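Local coordinates for protein methyl-coenzyme M reductase gamma subunit (Methermicoccus shengliensis DSM 18856, PDB 7NKG) that forms, with its partner subunits, methyl-coenzyme M reductase, the factor 430 enzyme that catalyses the methane-releasing step of methanogenesis, at residues I83-W88 and K187-V192; C145-G150 and D166-D171; G150-T155 and L173-L178. All coordinates share one frame; numbering follows the deposited sequence.

Contact 1: residues I83-W88 and K187-V192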
loop_
_atom_site.group_PDB
_atom_site.type_symbol
_atom_site.label_atom_id
_atom_site.label_comp_id
_atom_site.label_asym_id
_atom_site.label_seq_id
_atom_site.Cartn_x
_atom_site.Cartn_y
_atom_site.Cartn_z
ATOM N N ILE C 83 -29.708 -15.890 -19.443
ATOM C CA ILE C 83 -28.743 -15.373 -20.410
ATOM C C ILE C 83 -27.866 -16.560 -20.816
ATOM O O ILE C 83 -27.184 -17.139 -19.962
ATOM C CB ILE C 83 -27.877 -14.218 -19.825
ATOM C CG1 ILE C 83 -28.752 -13.008 -19.385
ATOM C CG2 ILE C 83 -26.771 -13.786 -20.826
ATOM C CD1 ILE C 83 -29.535 -12.276 -20.520
ATOM N N ARG C 84 -27.826 -16.864 -22.115
ATOM C CA ARG C 84 -26.993 -17.933 -22.679
ATOM C C ARG C 84 -26.109 -17.393 -23.804
ATOM O O ARG C 84 -26.250 -16.238 -24.182
ATOM C CB ARG C 84 -27.880 -19.094 -23.172
ATOM C CG ARG C 84 -28.699 -19.748 -22.081
ATOM C CD ARG C 84 -27.880 -20.303 -20.933
ATOM N NE ARG C 84 -28.715 -21.184 -20.123
ATOM C CZ ARG C 84 -28.421 -21.608 -18.900
ATOM N NH1 ARG C 84 -29.249 -22.427 -18.259
ATOM N NH2 ARG C 84 -27.282 -21.248 -18.319
ATOM N N TYR C 85 -25.231 -18.237 -24.370
ATOM C CA TYR C 85 -24.265 -17.755 -25.343
ATOM C C TYR C 85 -24.078 -18.638 -26.580
ATOM O O TYR C 85 -24.405 -19.828 -26.571
ATOM C CB TYR C 85 -22.937 -17.579 -24.610
ATOM C CG TYR C 85 -22.284 -18.899 -24.315
ATOM C CD1 TYR C 85 -22.618 -19.624 -23.183
ATOM C CD2 TYR C 85 -21.396 -19.466 -25.210
ATOM C CE1 TYR C 85 -22.145 -20.912 -22.993
ATOM C CE2 TYR C 85 -20.883 -20.726 -25.006
ATOM C CZ TYR C 85 -21.329 -21.486 -23.950
ATOM O OH TYR C 85 -20.724 -22.697 -23.752
ATOM N N VAL C 86 -23.499 -18.024 -27.628
ATOM C CA VAL C 86 -23.100 -18.669 -28.877
ATOM C C VAL C 86 -21.673 -18.164 -29.103
ATOM O O VAL C 86 -21.490 -16.950 -29.218
ATOM C CB VAL C 86 -24.025 -18.277 -30.055
ATOM C CG1 VAL C 86 -23.469 -18.793 -31.382
ATOM C CG2 VAL C 86 -25.442 -18.802 -29.827
ATOM N N GLN C 87 -20.668 -19.054 -29.095
ATOM C CA GLN C 87 -19.278 -18.637 -29.273
ATOM C C GLN C 87 -18.663 -19.344 -30.466
ATOM O O GLN C 87 -18.735 -20.569 -30.553
ATOM C CB GLN C 87 -18.447 -18.883 -28.009
ATOM C CG GLN C 87 -16.999 -18.436 -28.160
ATOM C CD GLN C 87 -16.342 -18.216 -26.828
ATOM O OE1 GLN C 87 -16.445 -17.137 -26.238
ATOM N NE2 GLN C 87 -15.652 -19.233 -26.307
ATOM N N TRP C 88 -18.008 -18.568 -31.348
ATOM C CA TRP C 88 -17.390 -19.046 -32.579
ATOM C C TRP C 88 -15.886 -18.801 -32.617
ATOM O O TRP C 88 -15.423 -17.764 -32.151
ATOM C CB TRP C 88 -17.984 -18.290 -33.776
ATOM C CG TRP C 88 -19.292 -18.846 -34.247
ATOM C CD1 TRP C 88 -20.539 -18.356 -33.990
ATOM C CD2 TRP C 88 -19.475 -20.017 -35.051
ATOM N NE1 TRP C 88 -21.492 -19.162 -34.574
ATOM C CE2 TRP C 88 -20.863 -20.185 -35.242
ATOM C CE3 TRP C 88 -18.595 -20.935 -35.647
ATOM C CZ2 TRP C 88 -21.391 -21.231 -36.000
ATOM C CZ3 TRP C 88 -19.120 -21.987 -36.368
ATOM C CH2 TRP C 88 -20.504 -22.123 -36.549
ATOM N N LYS C 187 -20.617 -33.261 -30.518
ATOM C CA LYS C 187 -20.406 -32.793 -29.153
ATOM C C LYS C 187 -20.971 -31.371 -29.111
ATOM O O LYS C 187 -21.023 -30.700 -30.157
ATOM C CB LYS C 187 -18.927 -32.762 -28.802
ATOM C CG LYS C 187 -18.163 -34.039 -29.127
ATOM C CD LYS C 187 -16.808 -34.038 -28.461
ATOM C CE LYS C 187 -16.025 -35.245 -28.915
ATOM N NZ LYS C 187 -14.657 -35.257 -28.364
ATOM N N ASP C 188 -21.414 -30.905 -27.939
ATOM C CA ASP C 188 -21.900 -29.525 -27.840
ATOM C C ASP C 188 -20.707 -28.536 -27.877
ATOM O O ASP C 188 -19.545 -28.959 -27.905
ATOM C CB ASP C 188 -22.828 -29.315 -26.628
ATOM C CG ASP C 188 -22.171 -29.367 -25.273
ATOM O OD1 ASP C 188 -20.936 -29.237 -25.207
ATOM O OD2 ASP C 188 -22.903 -29.549 -24.271
ATOM N N GLN C 189 -20.987 -27.229 -27.831
ATOM C CA GLN C 189 -19.936 -26.228 -27.962
ATOM C C GLN C 189 -18.920 -26.273 -26.804
ATOM O O GLN C 189 -17.830 -25.769 -27.002
ATOM C CB GLN C 189 -20.510 -24.826 -28.191
ATOM C CG GLN C 189 -21.285 -24.231 -27.032
ATOM C CD GLN C 189 -21.812 -22.860 -27.392
ATOM O OE1 GLN C 189 -21.111 -22.032 -28.020
ATOM N NE2 GLN C 189 -23.034 -22.547 -26.957
ATOM N N VAL C 190 -19.215 -26.938 -25.661
ATOM C CA VAL C 190 -18.209 -27.085 -24.593
ATOM C C VAL C 190 -17.629 -28.524 -24.525
ATOM O O VAL C 190 -16.974 -28.861 -23.538
ATOM C CB VAL C 190 -18.683 -26.568 -23.199
ATOM C CG1 VAL C 190 -18.784 -25.052 -23.180
ATOM C CG2 VAL C 190 -19.988 -27.203 -22.754
ATOM N N GLY C 191 -17.783 -29.311 -25.594
ATOM C CA GLY C 191 -17.163 -30.622 -25.682
ATOM C C GLY C 191 -17.899 -31.790 -25.063
ATOM O O GLY C 191 -17.315 -32.871 -24.979
ATOM N N VAL C 192 -19.165 -31.619 -24.627
ATOM C CA VAL C 192 -19.909 -32.735 -24.041
ATOM C C VAL C 192 -20.444 -33.589 -25.178
ATOM O O VAL C 192 -21.214 -33.068 -25.992
ATOM C CB VAL C 192 -21.071 -32.259 -23.135
ATOM C CG1 VAL C 192 -21.850 -33.451 -22.565
ATOM C CG2 VAL C 192 -20.546 -31.403 -22.002
#
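The Tyr85 ring meets the tip of Gln189 obliquely, amide and ring planes 31° apart, while Val190 CG1 stands at its edge near the ring plane. Tyr85 CE2 lies 3.3 Å from Gln189 CD, and on the rim the Tyr85 hydroxyl oxygen OH comes to 3.1 Å from Val190 CG1, a tight fit. Gln189 and Val190 are the middle residues of a type I beta turn, Asp188 to Gly191, in the connection between strands 182-187 and 193-201; the turn presses on strand 83-90 of the neighbouring antiparallel sheet. Gln189 does the joining. Its CG occupies the crowded position between backbone N and carbonyl carbon (chi1 67°), and the chain runs out extended until it meets the strand tip-first. There the amide uses both ends: NE2 donates to Tyr85 O at 3.1 Å, from above the carbonyl plane, and OE1 accepts from Gln87 N at 3.2 Å in the plane of its own carbonyl. One side chain thus takes up two backbone groups, two residues apart on an inner strand, as the peptides of a neighbouring strand would. Both polar groups are shared further, NE2 with Leu41 O and Tyr85 O with His43 NE2, which makes a compact buried polar cluster. Gln87 sends its own amide elsewhere, NE2 to Arg152 O and OE1 to Arg121 NE, on the side of the factor 430 pocket. Within the turn, Asp188 OD1 takes Val190 N at 2.9 Å, an Asx turn, and also Val192 N at 3.0 Å, the two coming from opposite faces of the carboxylate.

Contact 2: residues C145-G150 and D166-D171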
loop_
_atom_site.group_PDB
_atom_site.type_symbol
_atom_site.label_atom_id
_atom_site.label_comp_id
_atom_site.label_asym_id
_atom_site.label_seq_id
_atom_site.Cartn_x
_atom_site.Cartn_y
_atom_site.Cartn_z
ATOM N N CYS C 145 -18.204 -21.220 -42.485
ATOM C CA CYS C 145 -17.814 -22.405 -43.252
ATOM C C CYS C 145 -17.684 -23.435 -42.133
ATOM O O CYS C 145 -16.924 -23.198 -41.193
ATOM C CB CYS C 145 -16.496 -22.276 -44.002
ATOM S SG CYS C 145 -15.797 -23.889 -44.481
ATOM N N PRO C 146 -18.317 -24.611 -42.248
ATOM C CA PRO C 146 -18.269 -25.578 -41.139
ATOM C C PRO C 146 -16.906 -26.239 -40.907
ATOM O O PRO C 146 -16.715 -26.854 -39.852
ATOM C CB PRO C 146 -19.368 -26.570 -41.506
ATOM C CG PRO C 146 -19.470 -26.494 -42.986
ATOM C CD PRO C 146 -19.230 -25.061 -43.322
ATOM N N ALA C 147 -15.960 -26.132 -41.873
ATOM C CA ALA C 147 -14.604 -26.662 -41.693
ATOM C C ALA C 147 -13.698 -25.563 -41.099
ATOM O O ALA C 147 -12.927 -25.837 -40.163
ATOM C CB ALA C 147 -14.033 -27.128 -43.029
ATOM N N LEU C 148 -13.720 -24.337 -41.681
ATOM C CA LEU C 148 -12.840 -23.266 -41.216
ATOM C C LEU C 148 -13.320 -22.606 -39.937
ATOM O O LEU C 148 -12.542 -21.864 -39.348
ATOM C CB LEU C 148 -12.653 -22.209 -42.313
ATOM C CG LEU C 148 -12.025 -22.701 -43.627
ATOM C CD1 LEU C 148 -12.130 -21.634 -44.704
ATOM C CD2 LEU C 148 -10.561 -23.087 -43.449
ATOM N N ALA C 149 -14.541 -22.895 -39.473
ATOM C CA ALA C 149 -15.071 -22.305 -38.252
ATOM C C ALA C 149 -15.616 -23.414 -37.355
ATOM O O ALA C 149 -15.902 -24.516 -37.829
ATOM C CB ALA C 149 -16.175 -21.316 -38.612
ATOM N N GLY C 150 -15.752 -23.119 -36.066
ATOM C CA GLY C 150 -16.326 -24.072 -35.131
ATOM C C GLY C 150 -16.906 -23.383 -33.920
ATOM O O GLY C 150 -16.351 -22.378 -33.458
ATOM N N ASP C 166 -6.766 -32.272 -44.052
ATOM C CA ASP C 166 -8.098 -32.294 -44.679
ATOM C C ASP C 166 -8.753 -30.890 -44.820
ATOM O O ASP C 166 -9.881 -30.799 -45.308
ATOM C CB ASP C 166 -9.028 -33.273 -43.946
ATOM C CG ASP C 166 -9.341 -32.923 -42.504
ATOM O OD1 ASP C 166 -8.882 -31.856 -42.037
ATOM O OD2 ASP C 166 -10.025 -33.731 -41.831
ATOM N N GLY C 167 -8.048 -29.821 -44.437
ATOM C CA GLY C 167 -8.550 -28.455 -44.555
ATOM C C GLY C 167 -9.407 -27.977 -43.397
ATOM O O GLY C 167 -9.913 -26.847 -43.438
ATOM N N VAL C 168 -9.601 -28.827 -42.373
ATOM C CA VAL C 168 -10.427 -28.471 -41.225
ATOM C C VAL C 168 -9.553 -27.799 -40.174
ATOM O O VAL C 168 -8.400 -28.208 -39.965
ATOM C CB VAL C 168 -11.135 -29.730 -40.677
ATOM C CG1 VAL C 168 -11.877 -29.428 -39.381
ATOM C CG2 VAL C 168 -12.100 -30.297 -41.713
ATOM N N MET C 169 -10.101 -26.778 -39.508
ATOM C CA MET C 169 -9.363 -26.093 -38.461
ATOM C C MET C 169 -9.290 -26.990 -37.216
ATOM O O MET C 169 -10.313 -27.467 -36.730
ATOM C CB MET C 169 -10.018 -24.752 -38.128
ATOM C CG MET C 169 -9.419 -24.077 -36.895
ATOM S SD MET C 169 -10.106 -22.460 -36.519
ATOM C CE MET C 169 -11.868 -22.883 -36.246
ATOM N N PHE C 170 -8.083 -27.177 -36.689
ATOM C CA PHE C 170 -7.827 -27.978 -35.487
ATOM C C PHE C 170 -8.751 -27.639 -34.325
ATOM O O PHE C 170 -8.986 -26.467 -34.048
ATOM C CB PHE C 170 -6.370 -27.759 -35.030
ATOM C CG PHE C 170 -6.031 -28.183 -33.612
ATOM C CD1 PHE C 170 -5.817 -29.517 -33.300
ATOM C CD2 PHE C 170 -5.953 -27.248 -32.590
ATOM C CE1 PHE C 170 -5.470 -29.902 -32.005
ATOM C CE2 PHE C 170 -5.628 -27.636 -31.294
ATOM C CZ PHE C 170 -5.385 -28.959 -31.009
ATOM N N ASP C 171 -9.218 -28.672 -33.611
ATOM C CA ASP C 171 -10.025 -28.507 -32.407
ATOM C C ASP C 171 -9.443 -29.488 -31.391
ATOM O O ASP C 171 -9.510 -30.701 -31.614
ATOM C CB ASP C 171 -11.505 -28.839 -32.684
ATOM C CG ASP C 171 -12.417 -28.664 -31.476
ATOM O OD1 ASP C 171 -11.890 -28.420 -30.353
ATOM O OD2 ASP C 171 -13.658 -28.827 -31.639
#
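Met169 turns its CG anti to the backbone N (chi1 171°), stays extended at the next bond, and bends only at chi3 (61°), which folds CE back onto the backbone of 145-150. Met169 CE lies 3.3 Å from Leu148 O and 3.8 Å from Ala149 CA. One residue earlier, Val168 holds CG2 beside its backbone N, from where this branch touches Ala147 CB at 3.9 Å. Leu148 points its CB away from 166-171, yet its CD2 reaches back to Gly167 O at 3.8 Å. Amid these contacts of methyl groups with backbone, a single hydrogen bond crosses, from Met169 N to Ala147 O at 3.0 Å; it is practically straight, although the donor stands above the carbonyl plane. Each segment is also stiffened locally. Cys145 SG accepts from Ala147 N and, at 3.5 Å, from Leu148 N, gripping a turn with helical backbone angles, while Asp166 OD1 takes Val168 N at 3.1 Å. Arg176 reaches both segments, through Met169 O and Ala149 O, and Ile183 packs on Ala147 and Val168. What results is a loop with an Asx turn at Asp166, docked on the lead-in to strand 149-151, an outer strand, within this chain, of an antiparallel sheet.

Contact 3: residues G150-T155 and L173-L178. With F43 (factor 430), chain V.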
loop_
_atom_site.group_PDB
_atom_site.type_symbol
_atom_site.label_atom_id
_atom_site.label_comp_id
_atom_site.label_asym_id
_atom_site.label_seq_id
_atom_site.Cartn_x
_atom_site.Cartn_y
_atom_site.Cartn_z
ATOM N N GLY C 150 -15.752 -23.119 -36.066
ATOM C CA GLY C 150 -16.326 -24.072 -35.131
ATOM C C GLY C 150 -16.906 -23.383 -33.920
ATOM O O GLY C 150 -16.351 -22.378 -33.458
ATOM N N LEU C 151 -18.042 -23.890 -33.434
ATOM C CA LEU C 151 -18.662 -23.376 -32.213
ATOM C C LEU C 151 -17.842 -23.952 -31.074
ATOM O O LEU C 151 -17.701 -25.176 -30.978
ATOM C CB LEU C 151 -20.103 -23.857 -32.080
ATOM C CG LEU C 151 -21.135 -23.114 -32.905
ATOM C CD1 LEU C 151 -22.359 -23.951 -33.059
ATOM C CD2 LEU C 151 -21.499 -21.783 -32.266
ATOM N N ARG C 152 -17.275 -23.082 -30.254
ATOM C CA ARG C 152 -16.412 -23.482 -29.142
ATOM C C ARG C 152 -16.618 -22.559 -27.975
ATOM O O ARG C 152 -16.134 -21.437 -28.014
ATOM C CB ARG C 152 -14.936 -23.423 -29.567
ATOM C CG ARG C 152 -14.636 -24.192 -30.846
ATOM C CD ARG C 152 -13.192 -24.114 -31.259
ATOM N NE ARG C 152 -12.993 -24.853 -32.499
ATOM C CZ ARG C 152 -11.823 -25.043 -33.093
ATOM N NH1 ARG C 152 -10.705 -24.547 -32.557
ATOM N NH2 ARG C 152 -11.749 -25.755 -34.212
ATOM N N GLY C 153 -17.306 -23.024 -26.949
ATOM C CA GLY C 153 -17.493 -22.259 -25.722
ATOM C C GLY C 153 -16.304 -22.382 -24.769
ATOM O O GLY C 153 -16.263 -21.699 -23.745
ATOM N N ALA C 154 -15.347 -23.273 -25.068
ATOM C CA ALA C 154 -14.155 -23.488 -24.238
ATOM C C ALA C 154 -13.088 -24.238 -25.070
ATOM O O ALA C 154 -13.438 -24.995 -25.984
ATOM C CB ALA C 154 -14.510 -24.295 -23.001
ATOM N N THR C 155 -11.797 -24.067 -24.741
ATOM C CA THR C 155 -10.676 -24.708 -25.452
ATOM C C THR C 155 -10.749 -24.323 -26.946
ATOM O O THR C 155 -10.928 -25.158 -27.823
ATOM C CB THR C 155 -10.667 -26.225 -25.202
ATOM O OG1 THR C 155 -10.864 -26.477 -23.812
ATOM C CG2 THR C 155 -9.389 -26.867 -25.693
ATOM N N LEU C 173 -10.654 -30.445 -28.634
ATOM C CA LEU C 173 -11.735 -31.301 -28.127
ATOM C C LEU C 173 -12.492 -32.078 -29.207
ATOM O O LEU C 173 -13.428 -32.796 -28.869
ATOM C CB LEU C 173 -12.712 -30.480 -27.280
ATOM C CG LEU C 173 -12.090 -29.673 -26.144
ATOM C CD1 LEU C 173 -13.162 -28.952 -25.374
ATOM C CD2 LEU C 173 -11.263 -30.549 -25.176
ATOM N N ASP C 174 -12.088 -31.964 -30.484
ATOM C CA ASP C 174 -12.669 -32.736 -31.572
ATOM C C ASP C 174 -14.219 -32.710 -31.582
ATOM O O ASP C 174 -14.847 -33.761 -31.579
ATOM C CB ASP C 174 -12.126 -34.182 -31.470
ATOM C CG ASP C 174 -12.471 -35.091 -32.632
ATOM O OD1 ASP C 174 -12.725 -34.569 -33.736
ATOM O OD2 ASP C 174 -12.512 -36.322 -32.429
ATOM N N ARG C 175 -14.824 -31.513 -31.508
ATOM C CA ARG C 175 -16.296 -31.401 -31.494
ATOM C C ARG C 175 -16.905 -31.634 -32.869
ATOM O O ARG C 175 -18.047 -32.081 -32.962
ATOM C CB ARG C 175 -16.737 -30.022 -30.997
ATOM C CG ARG C 175 -16.503 -29.810 -29.521
ATOM C CD ARG C 175 -16.462 -28.353 -29.173
ATOM N NE ARG C 175 -15.078 -27.902 -29.251
ATOM C CZ ARG C 175 -14.502 -27.018 -28.443
ATOM N NH1 ARG C 175 -15.206 -26.417 -27.485
ATOM N NH2 ARG C 175 -13.222 -26.717 -28.589
ATOM N N ARG C 176 -16.175 -31.283 -33.924
ATOM C CA ARG C 176 -16.661 -31.451 -35.287
ATOM C C ARG C 176 -15.510 -31.816 -36.202
ATOM O O ARG C 176 -14.354 -31.454 -35.956
ATOM C CB ARG C 176 -17.393 -30.185 -35.768
ATOM C CG ARG C 176 -16.485 -28.939 -35.902
ATOM C CD ARG C 176 -15.896 -28.816 -37.310
ATOM N NE ARG C 176 -14.999 -27.667 -37.478
ATOM C CZ ARG C 176 -13.738 -27.606 -37.049
ATOM N NH1 ARG C 176 -13.001 -26.516 -37.275
ATOM N NH2 ARG C 176 -13.193 -28.634 -36.404
ATOM N N ARG C 177 -15.822 -32.600 -37.217
ATOM C CA ARG C 177 -14.811 -33.080 -38.141
ATOM C C ARG C 177 -15.429 -33.461 -39.472
ATOM O O ARG C 177 -16.638 -33.648 -39.568
ATOM C CB ARG C 177 -14.058 -34.281 -37.527
ATOM C CG ARG C 177 -14.844 -35.597 -37.515
ATOM C CD ARG C 177 -14.342 -36.558 -36.450
ATOM N NE ARG C 177 -14.667 -36.078 -35.100
ATOM C CZ ARG C 177 -15.858 -36.180 -34.509
ATOM N NH1 ARG C 177 -16.044 -35.688 -33.291
ATOM N NH2 ARG C 177 -16.871 -36.789 -35.127
ATOM N N LEU C 178 -14.586 -33.583 -40.493
ATOM C CA LEU C 178 -15.027 -33.970 -41.816
ATOM C C LEU C 178 -15.099 -35.487 -41.794
ATOM O O LEU C 178 -14.068 -36.146 -41.605
ATOM C CB LEU C 178 -14.024 -33.440 -42.860
ATOM C CG LEU C 178 -14.347 -33.668 -44.319
ATOM C CD1 LEU C 178 -15.579 -32.865 -44.758
ATOM C CD2 LEU C 178 -13.136 -33.289 -45.194
HETATM NI NI F43 V . -6.129 -16.829 -21.744
HETATM N NA F43 V . -5.758 -17.398 -19.781
HETATM C CHA F43 V . -3.462 -16.673 -19.897
HETATM C C1A F43 V . -4.605 -17.421 -19.266
HETATM C C2A F43 V . -4.497 -18.311 -18.036
HETATM C C3A F43 V . -5.828 -19.087 -18.121
HETATM C C4A F43 V . -6.704 -18.012 -18.821
HETATM C C5A F43 V . -4.508 -17.463 -16.741
HETATM C C6A F43 V . -4.383 -18.312 -15.477
HETATM O O7A F43 V . -3.308 -18.782 -15.107
HETATM N N8A F43 V . -5.440 -18.460 -14.779
HETATM C C9A F43 V . -3.206 -19.136 -18.100
HETATM C CAA F43 V . -5.772 -20.441 -18.885
HETATM C CBA F43 V . -5.161 -21.563 -18.045
HETATM C CCA F43 V . -5.822 -22.886 -18.282
HETATM O ODA F43 V . -5.880 -23.353 -19.449
HETATM O OEA F43 V . -6.263 -23.491 -17.267
HETATM N NB F43 V . -8.155 -17.013 -21.367
HETATM C CHB F43 V . -7.976 -18.522 -19.495
HETATM C C1B F43 V . -8.777 -17.353 -20.068
HETATM C C2B F43 V . -10.262 -17.695 -20.410
HETATM C C3B F43 V . -10.268 -17.887 -21.930
HETATM C C4B F43 V . -9.011 -17.159 -22.317
HETATM N N5B F43 V . -8.936 -16.266 -19.101
HETATM C C6B F43 V . -10.175 -15.805 -19.009
HETATM O O7B F43 V . -10.588 -14.981 -18.194
HETATM C C8B F43 V . -11.039 -16.416 -20.066
HETATM C C9B F43 V . -10.923 -18.824 -19.581
HETATM C CAB F43 V . -10.167 -19.371 -22.355
HETATM C CBB F43 V . -10.081 -19.597 -23.864
HETATM C CCB F43 V . -10.442 -21.030 -24.173
HETATM O ODB F43 V . -9.633 -21.767 -24.788
HETATM O OEB F43 V . -11.578 -21.457 -23.836
HETATM N NC F43 V . -6.420 -16.566 -23.767
HETATM C CHC F43 V . -8.806 -16.762 -23.727
HETATM C C1C F43 V . -7.632 -16.552 -24.347
HETATM C C2C F43 V . -7.593 -16.216 -25.806
HETATM C C3C F43 V . -6.108 -16.456 -26.103
HETATM C C4C F43 V . -5.462 -16.448 -24.731
HETATM C C5C F43 V . -7.941 -14.730 -25.933
HETATM C C6C F43 V . -8.043 -14.394 -27.419
HETATM O O7C F43 V . -8.777 -15.093 -28.140
HETATM O O8C F43 V . -7.408 -13.420 -27.892
HETATM C C8C F43 V . -5.863 -17.822 -26.767
HETATM C C9C F43 V . -6.421 -17.885 -28.195
HETATM C CAC F43 V . -5.907 -19.082 -28.990
HETATM O OBC F43 V . -6.174 -19.119 -30.217
HETATM O OCC F43 V . -5.239 -19.989 -28.429
HETATM N ND F43 V . -4.132 -16.967 -22.189
HETATM C CHD F43 V . -4.113 -16.389 -24.533
HETATM C C5D F43 V . -1.198 -16.338 -24.180
HETATM C C6D F43 V . -1.703 -16.295 -25.617
HETATM C C7D F43 V . -3.171 -15.943 -25.618
HETATM O O8D F43 V . -3.544 -15.324 -26.591
HETATM C C9D F43 V . -0.775 -18.076 -21.284
HETATM C CAD F43 V . 0.650 -17.652 -21.611
HETATM O OBD F43 V . 1.544 -18.537 -21.748
HETATM O OCD F43 V . 0.957 -16.438 -21.770
HETATM C C1D F43 V . -3.544 -16.795 -23.373
HETATM C C2D F43 V . -2.096 -17.223 -23.306
HETATM C C3D F43 V . -1.823 -17.112 -21.812
HETATM C C4D F43 V . -3.176 -17.433 -21.186
#
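The loop that leaves strand 149-151 carries Ala154 and Thr155 into the factor 430 pocket, and Arg175 buttresses it from behind. On the cofactor side, Thr155 N donates to the carboxylate oxygen OEB of factor 430 at 2.8 Å, and Ala154 CA lies close to the same oxygen. On the protein side, the two carbonyls of these residues are taken at the edge of the Arg175 guanidinium: NH1 meets Ala154 O at 2.7 Å in both the guanidinium and the carbonyl planes, and NH2 reaches Thr155 O at 2.9 Å, lying above that carbonyl's plane. A weak bond from NH2 to Ala154 O closes the fork. A bend at chi3 (-92°) swings the guanidinium into this position. One of its faces carries Arg152 CG, 3.6 Å above the centre, and the other takes Leu173 CD1 toward the rim, so the group is sandwiched flat between aliphatic chains. Leu173 CD1 also touches Thr155 CB at 3.7 Å. Further bonds fix the rotation of the Arg175 guanidinium: its NH1 to Gln189 O and its NH2 in a salt bridge to Asp171 OD1, whose charge would help to offset the positive charges gathered here. Indeed Arg152 and Arg176 come close with guanidinium planes 84° apart, NH2 of the former 3.4 Å from NH1 of the latter. Two donors cannot bond to one another; they are accommodated by backbone oxygens, Phe170 O for Arg152 NH2 and Met169 O for Arg176 NH1. Ser119, Gly120 and His157 of the same subunit, with residues of another chain, also bind the cofactor. Arg175 is a second-shell residue: it holds the peptide groups of the first-shell loop that presents a backbone N-H to factor 430.

How the contacts relate
All three contacts are buried. Contacts 1 and 3 lie about 9 Å apart between centres and meet at Gln189 O, which accepts from both Gly153 N and Arg175 NH1, so the beta turn of one is tied to the arginine of the other. Contacts 2 and 3 share Gly150 and strand 149-151, and are joined by arginine side chains of contact 3 that bond to backbone oxygens of 166-171. Contact 1 reaches the same sheet by its neighbouring strand 83-90, where Trp88 packs on Ala149 and Gly150. Their chemistry differs: contact 1 rests on a neutral amide, contact 2 on methyl-to-backbone packing and one backbone hydrogen bond, contact 3, beside factor 430, on charged guanidinium groups.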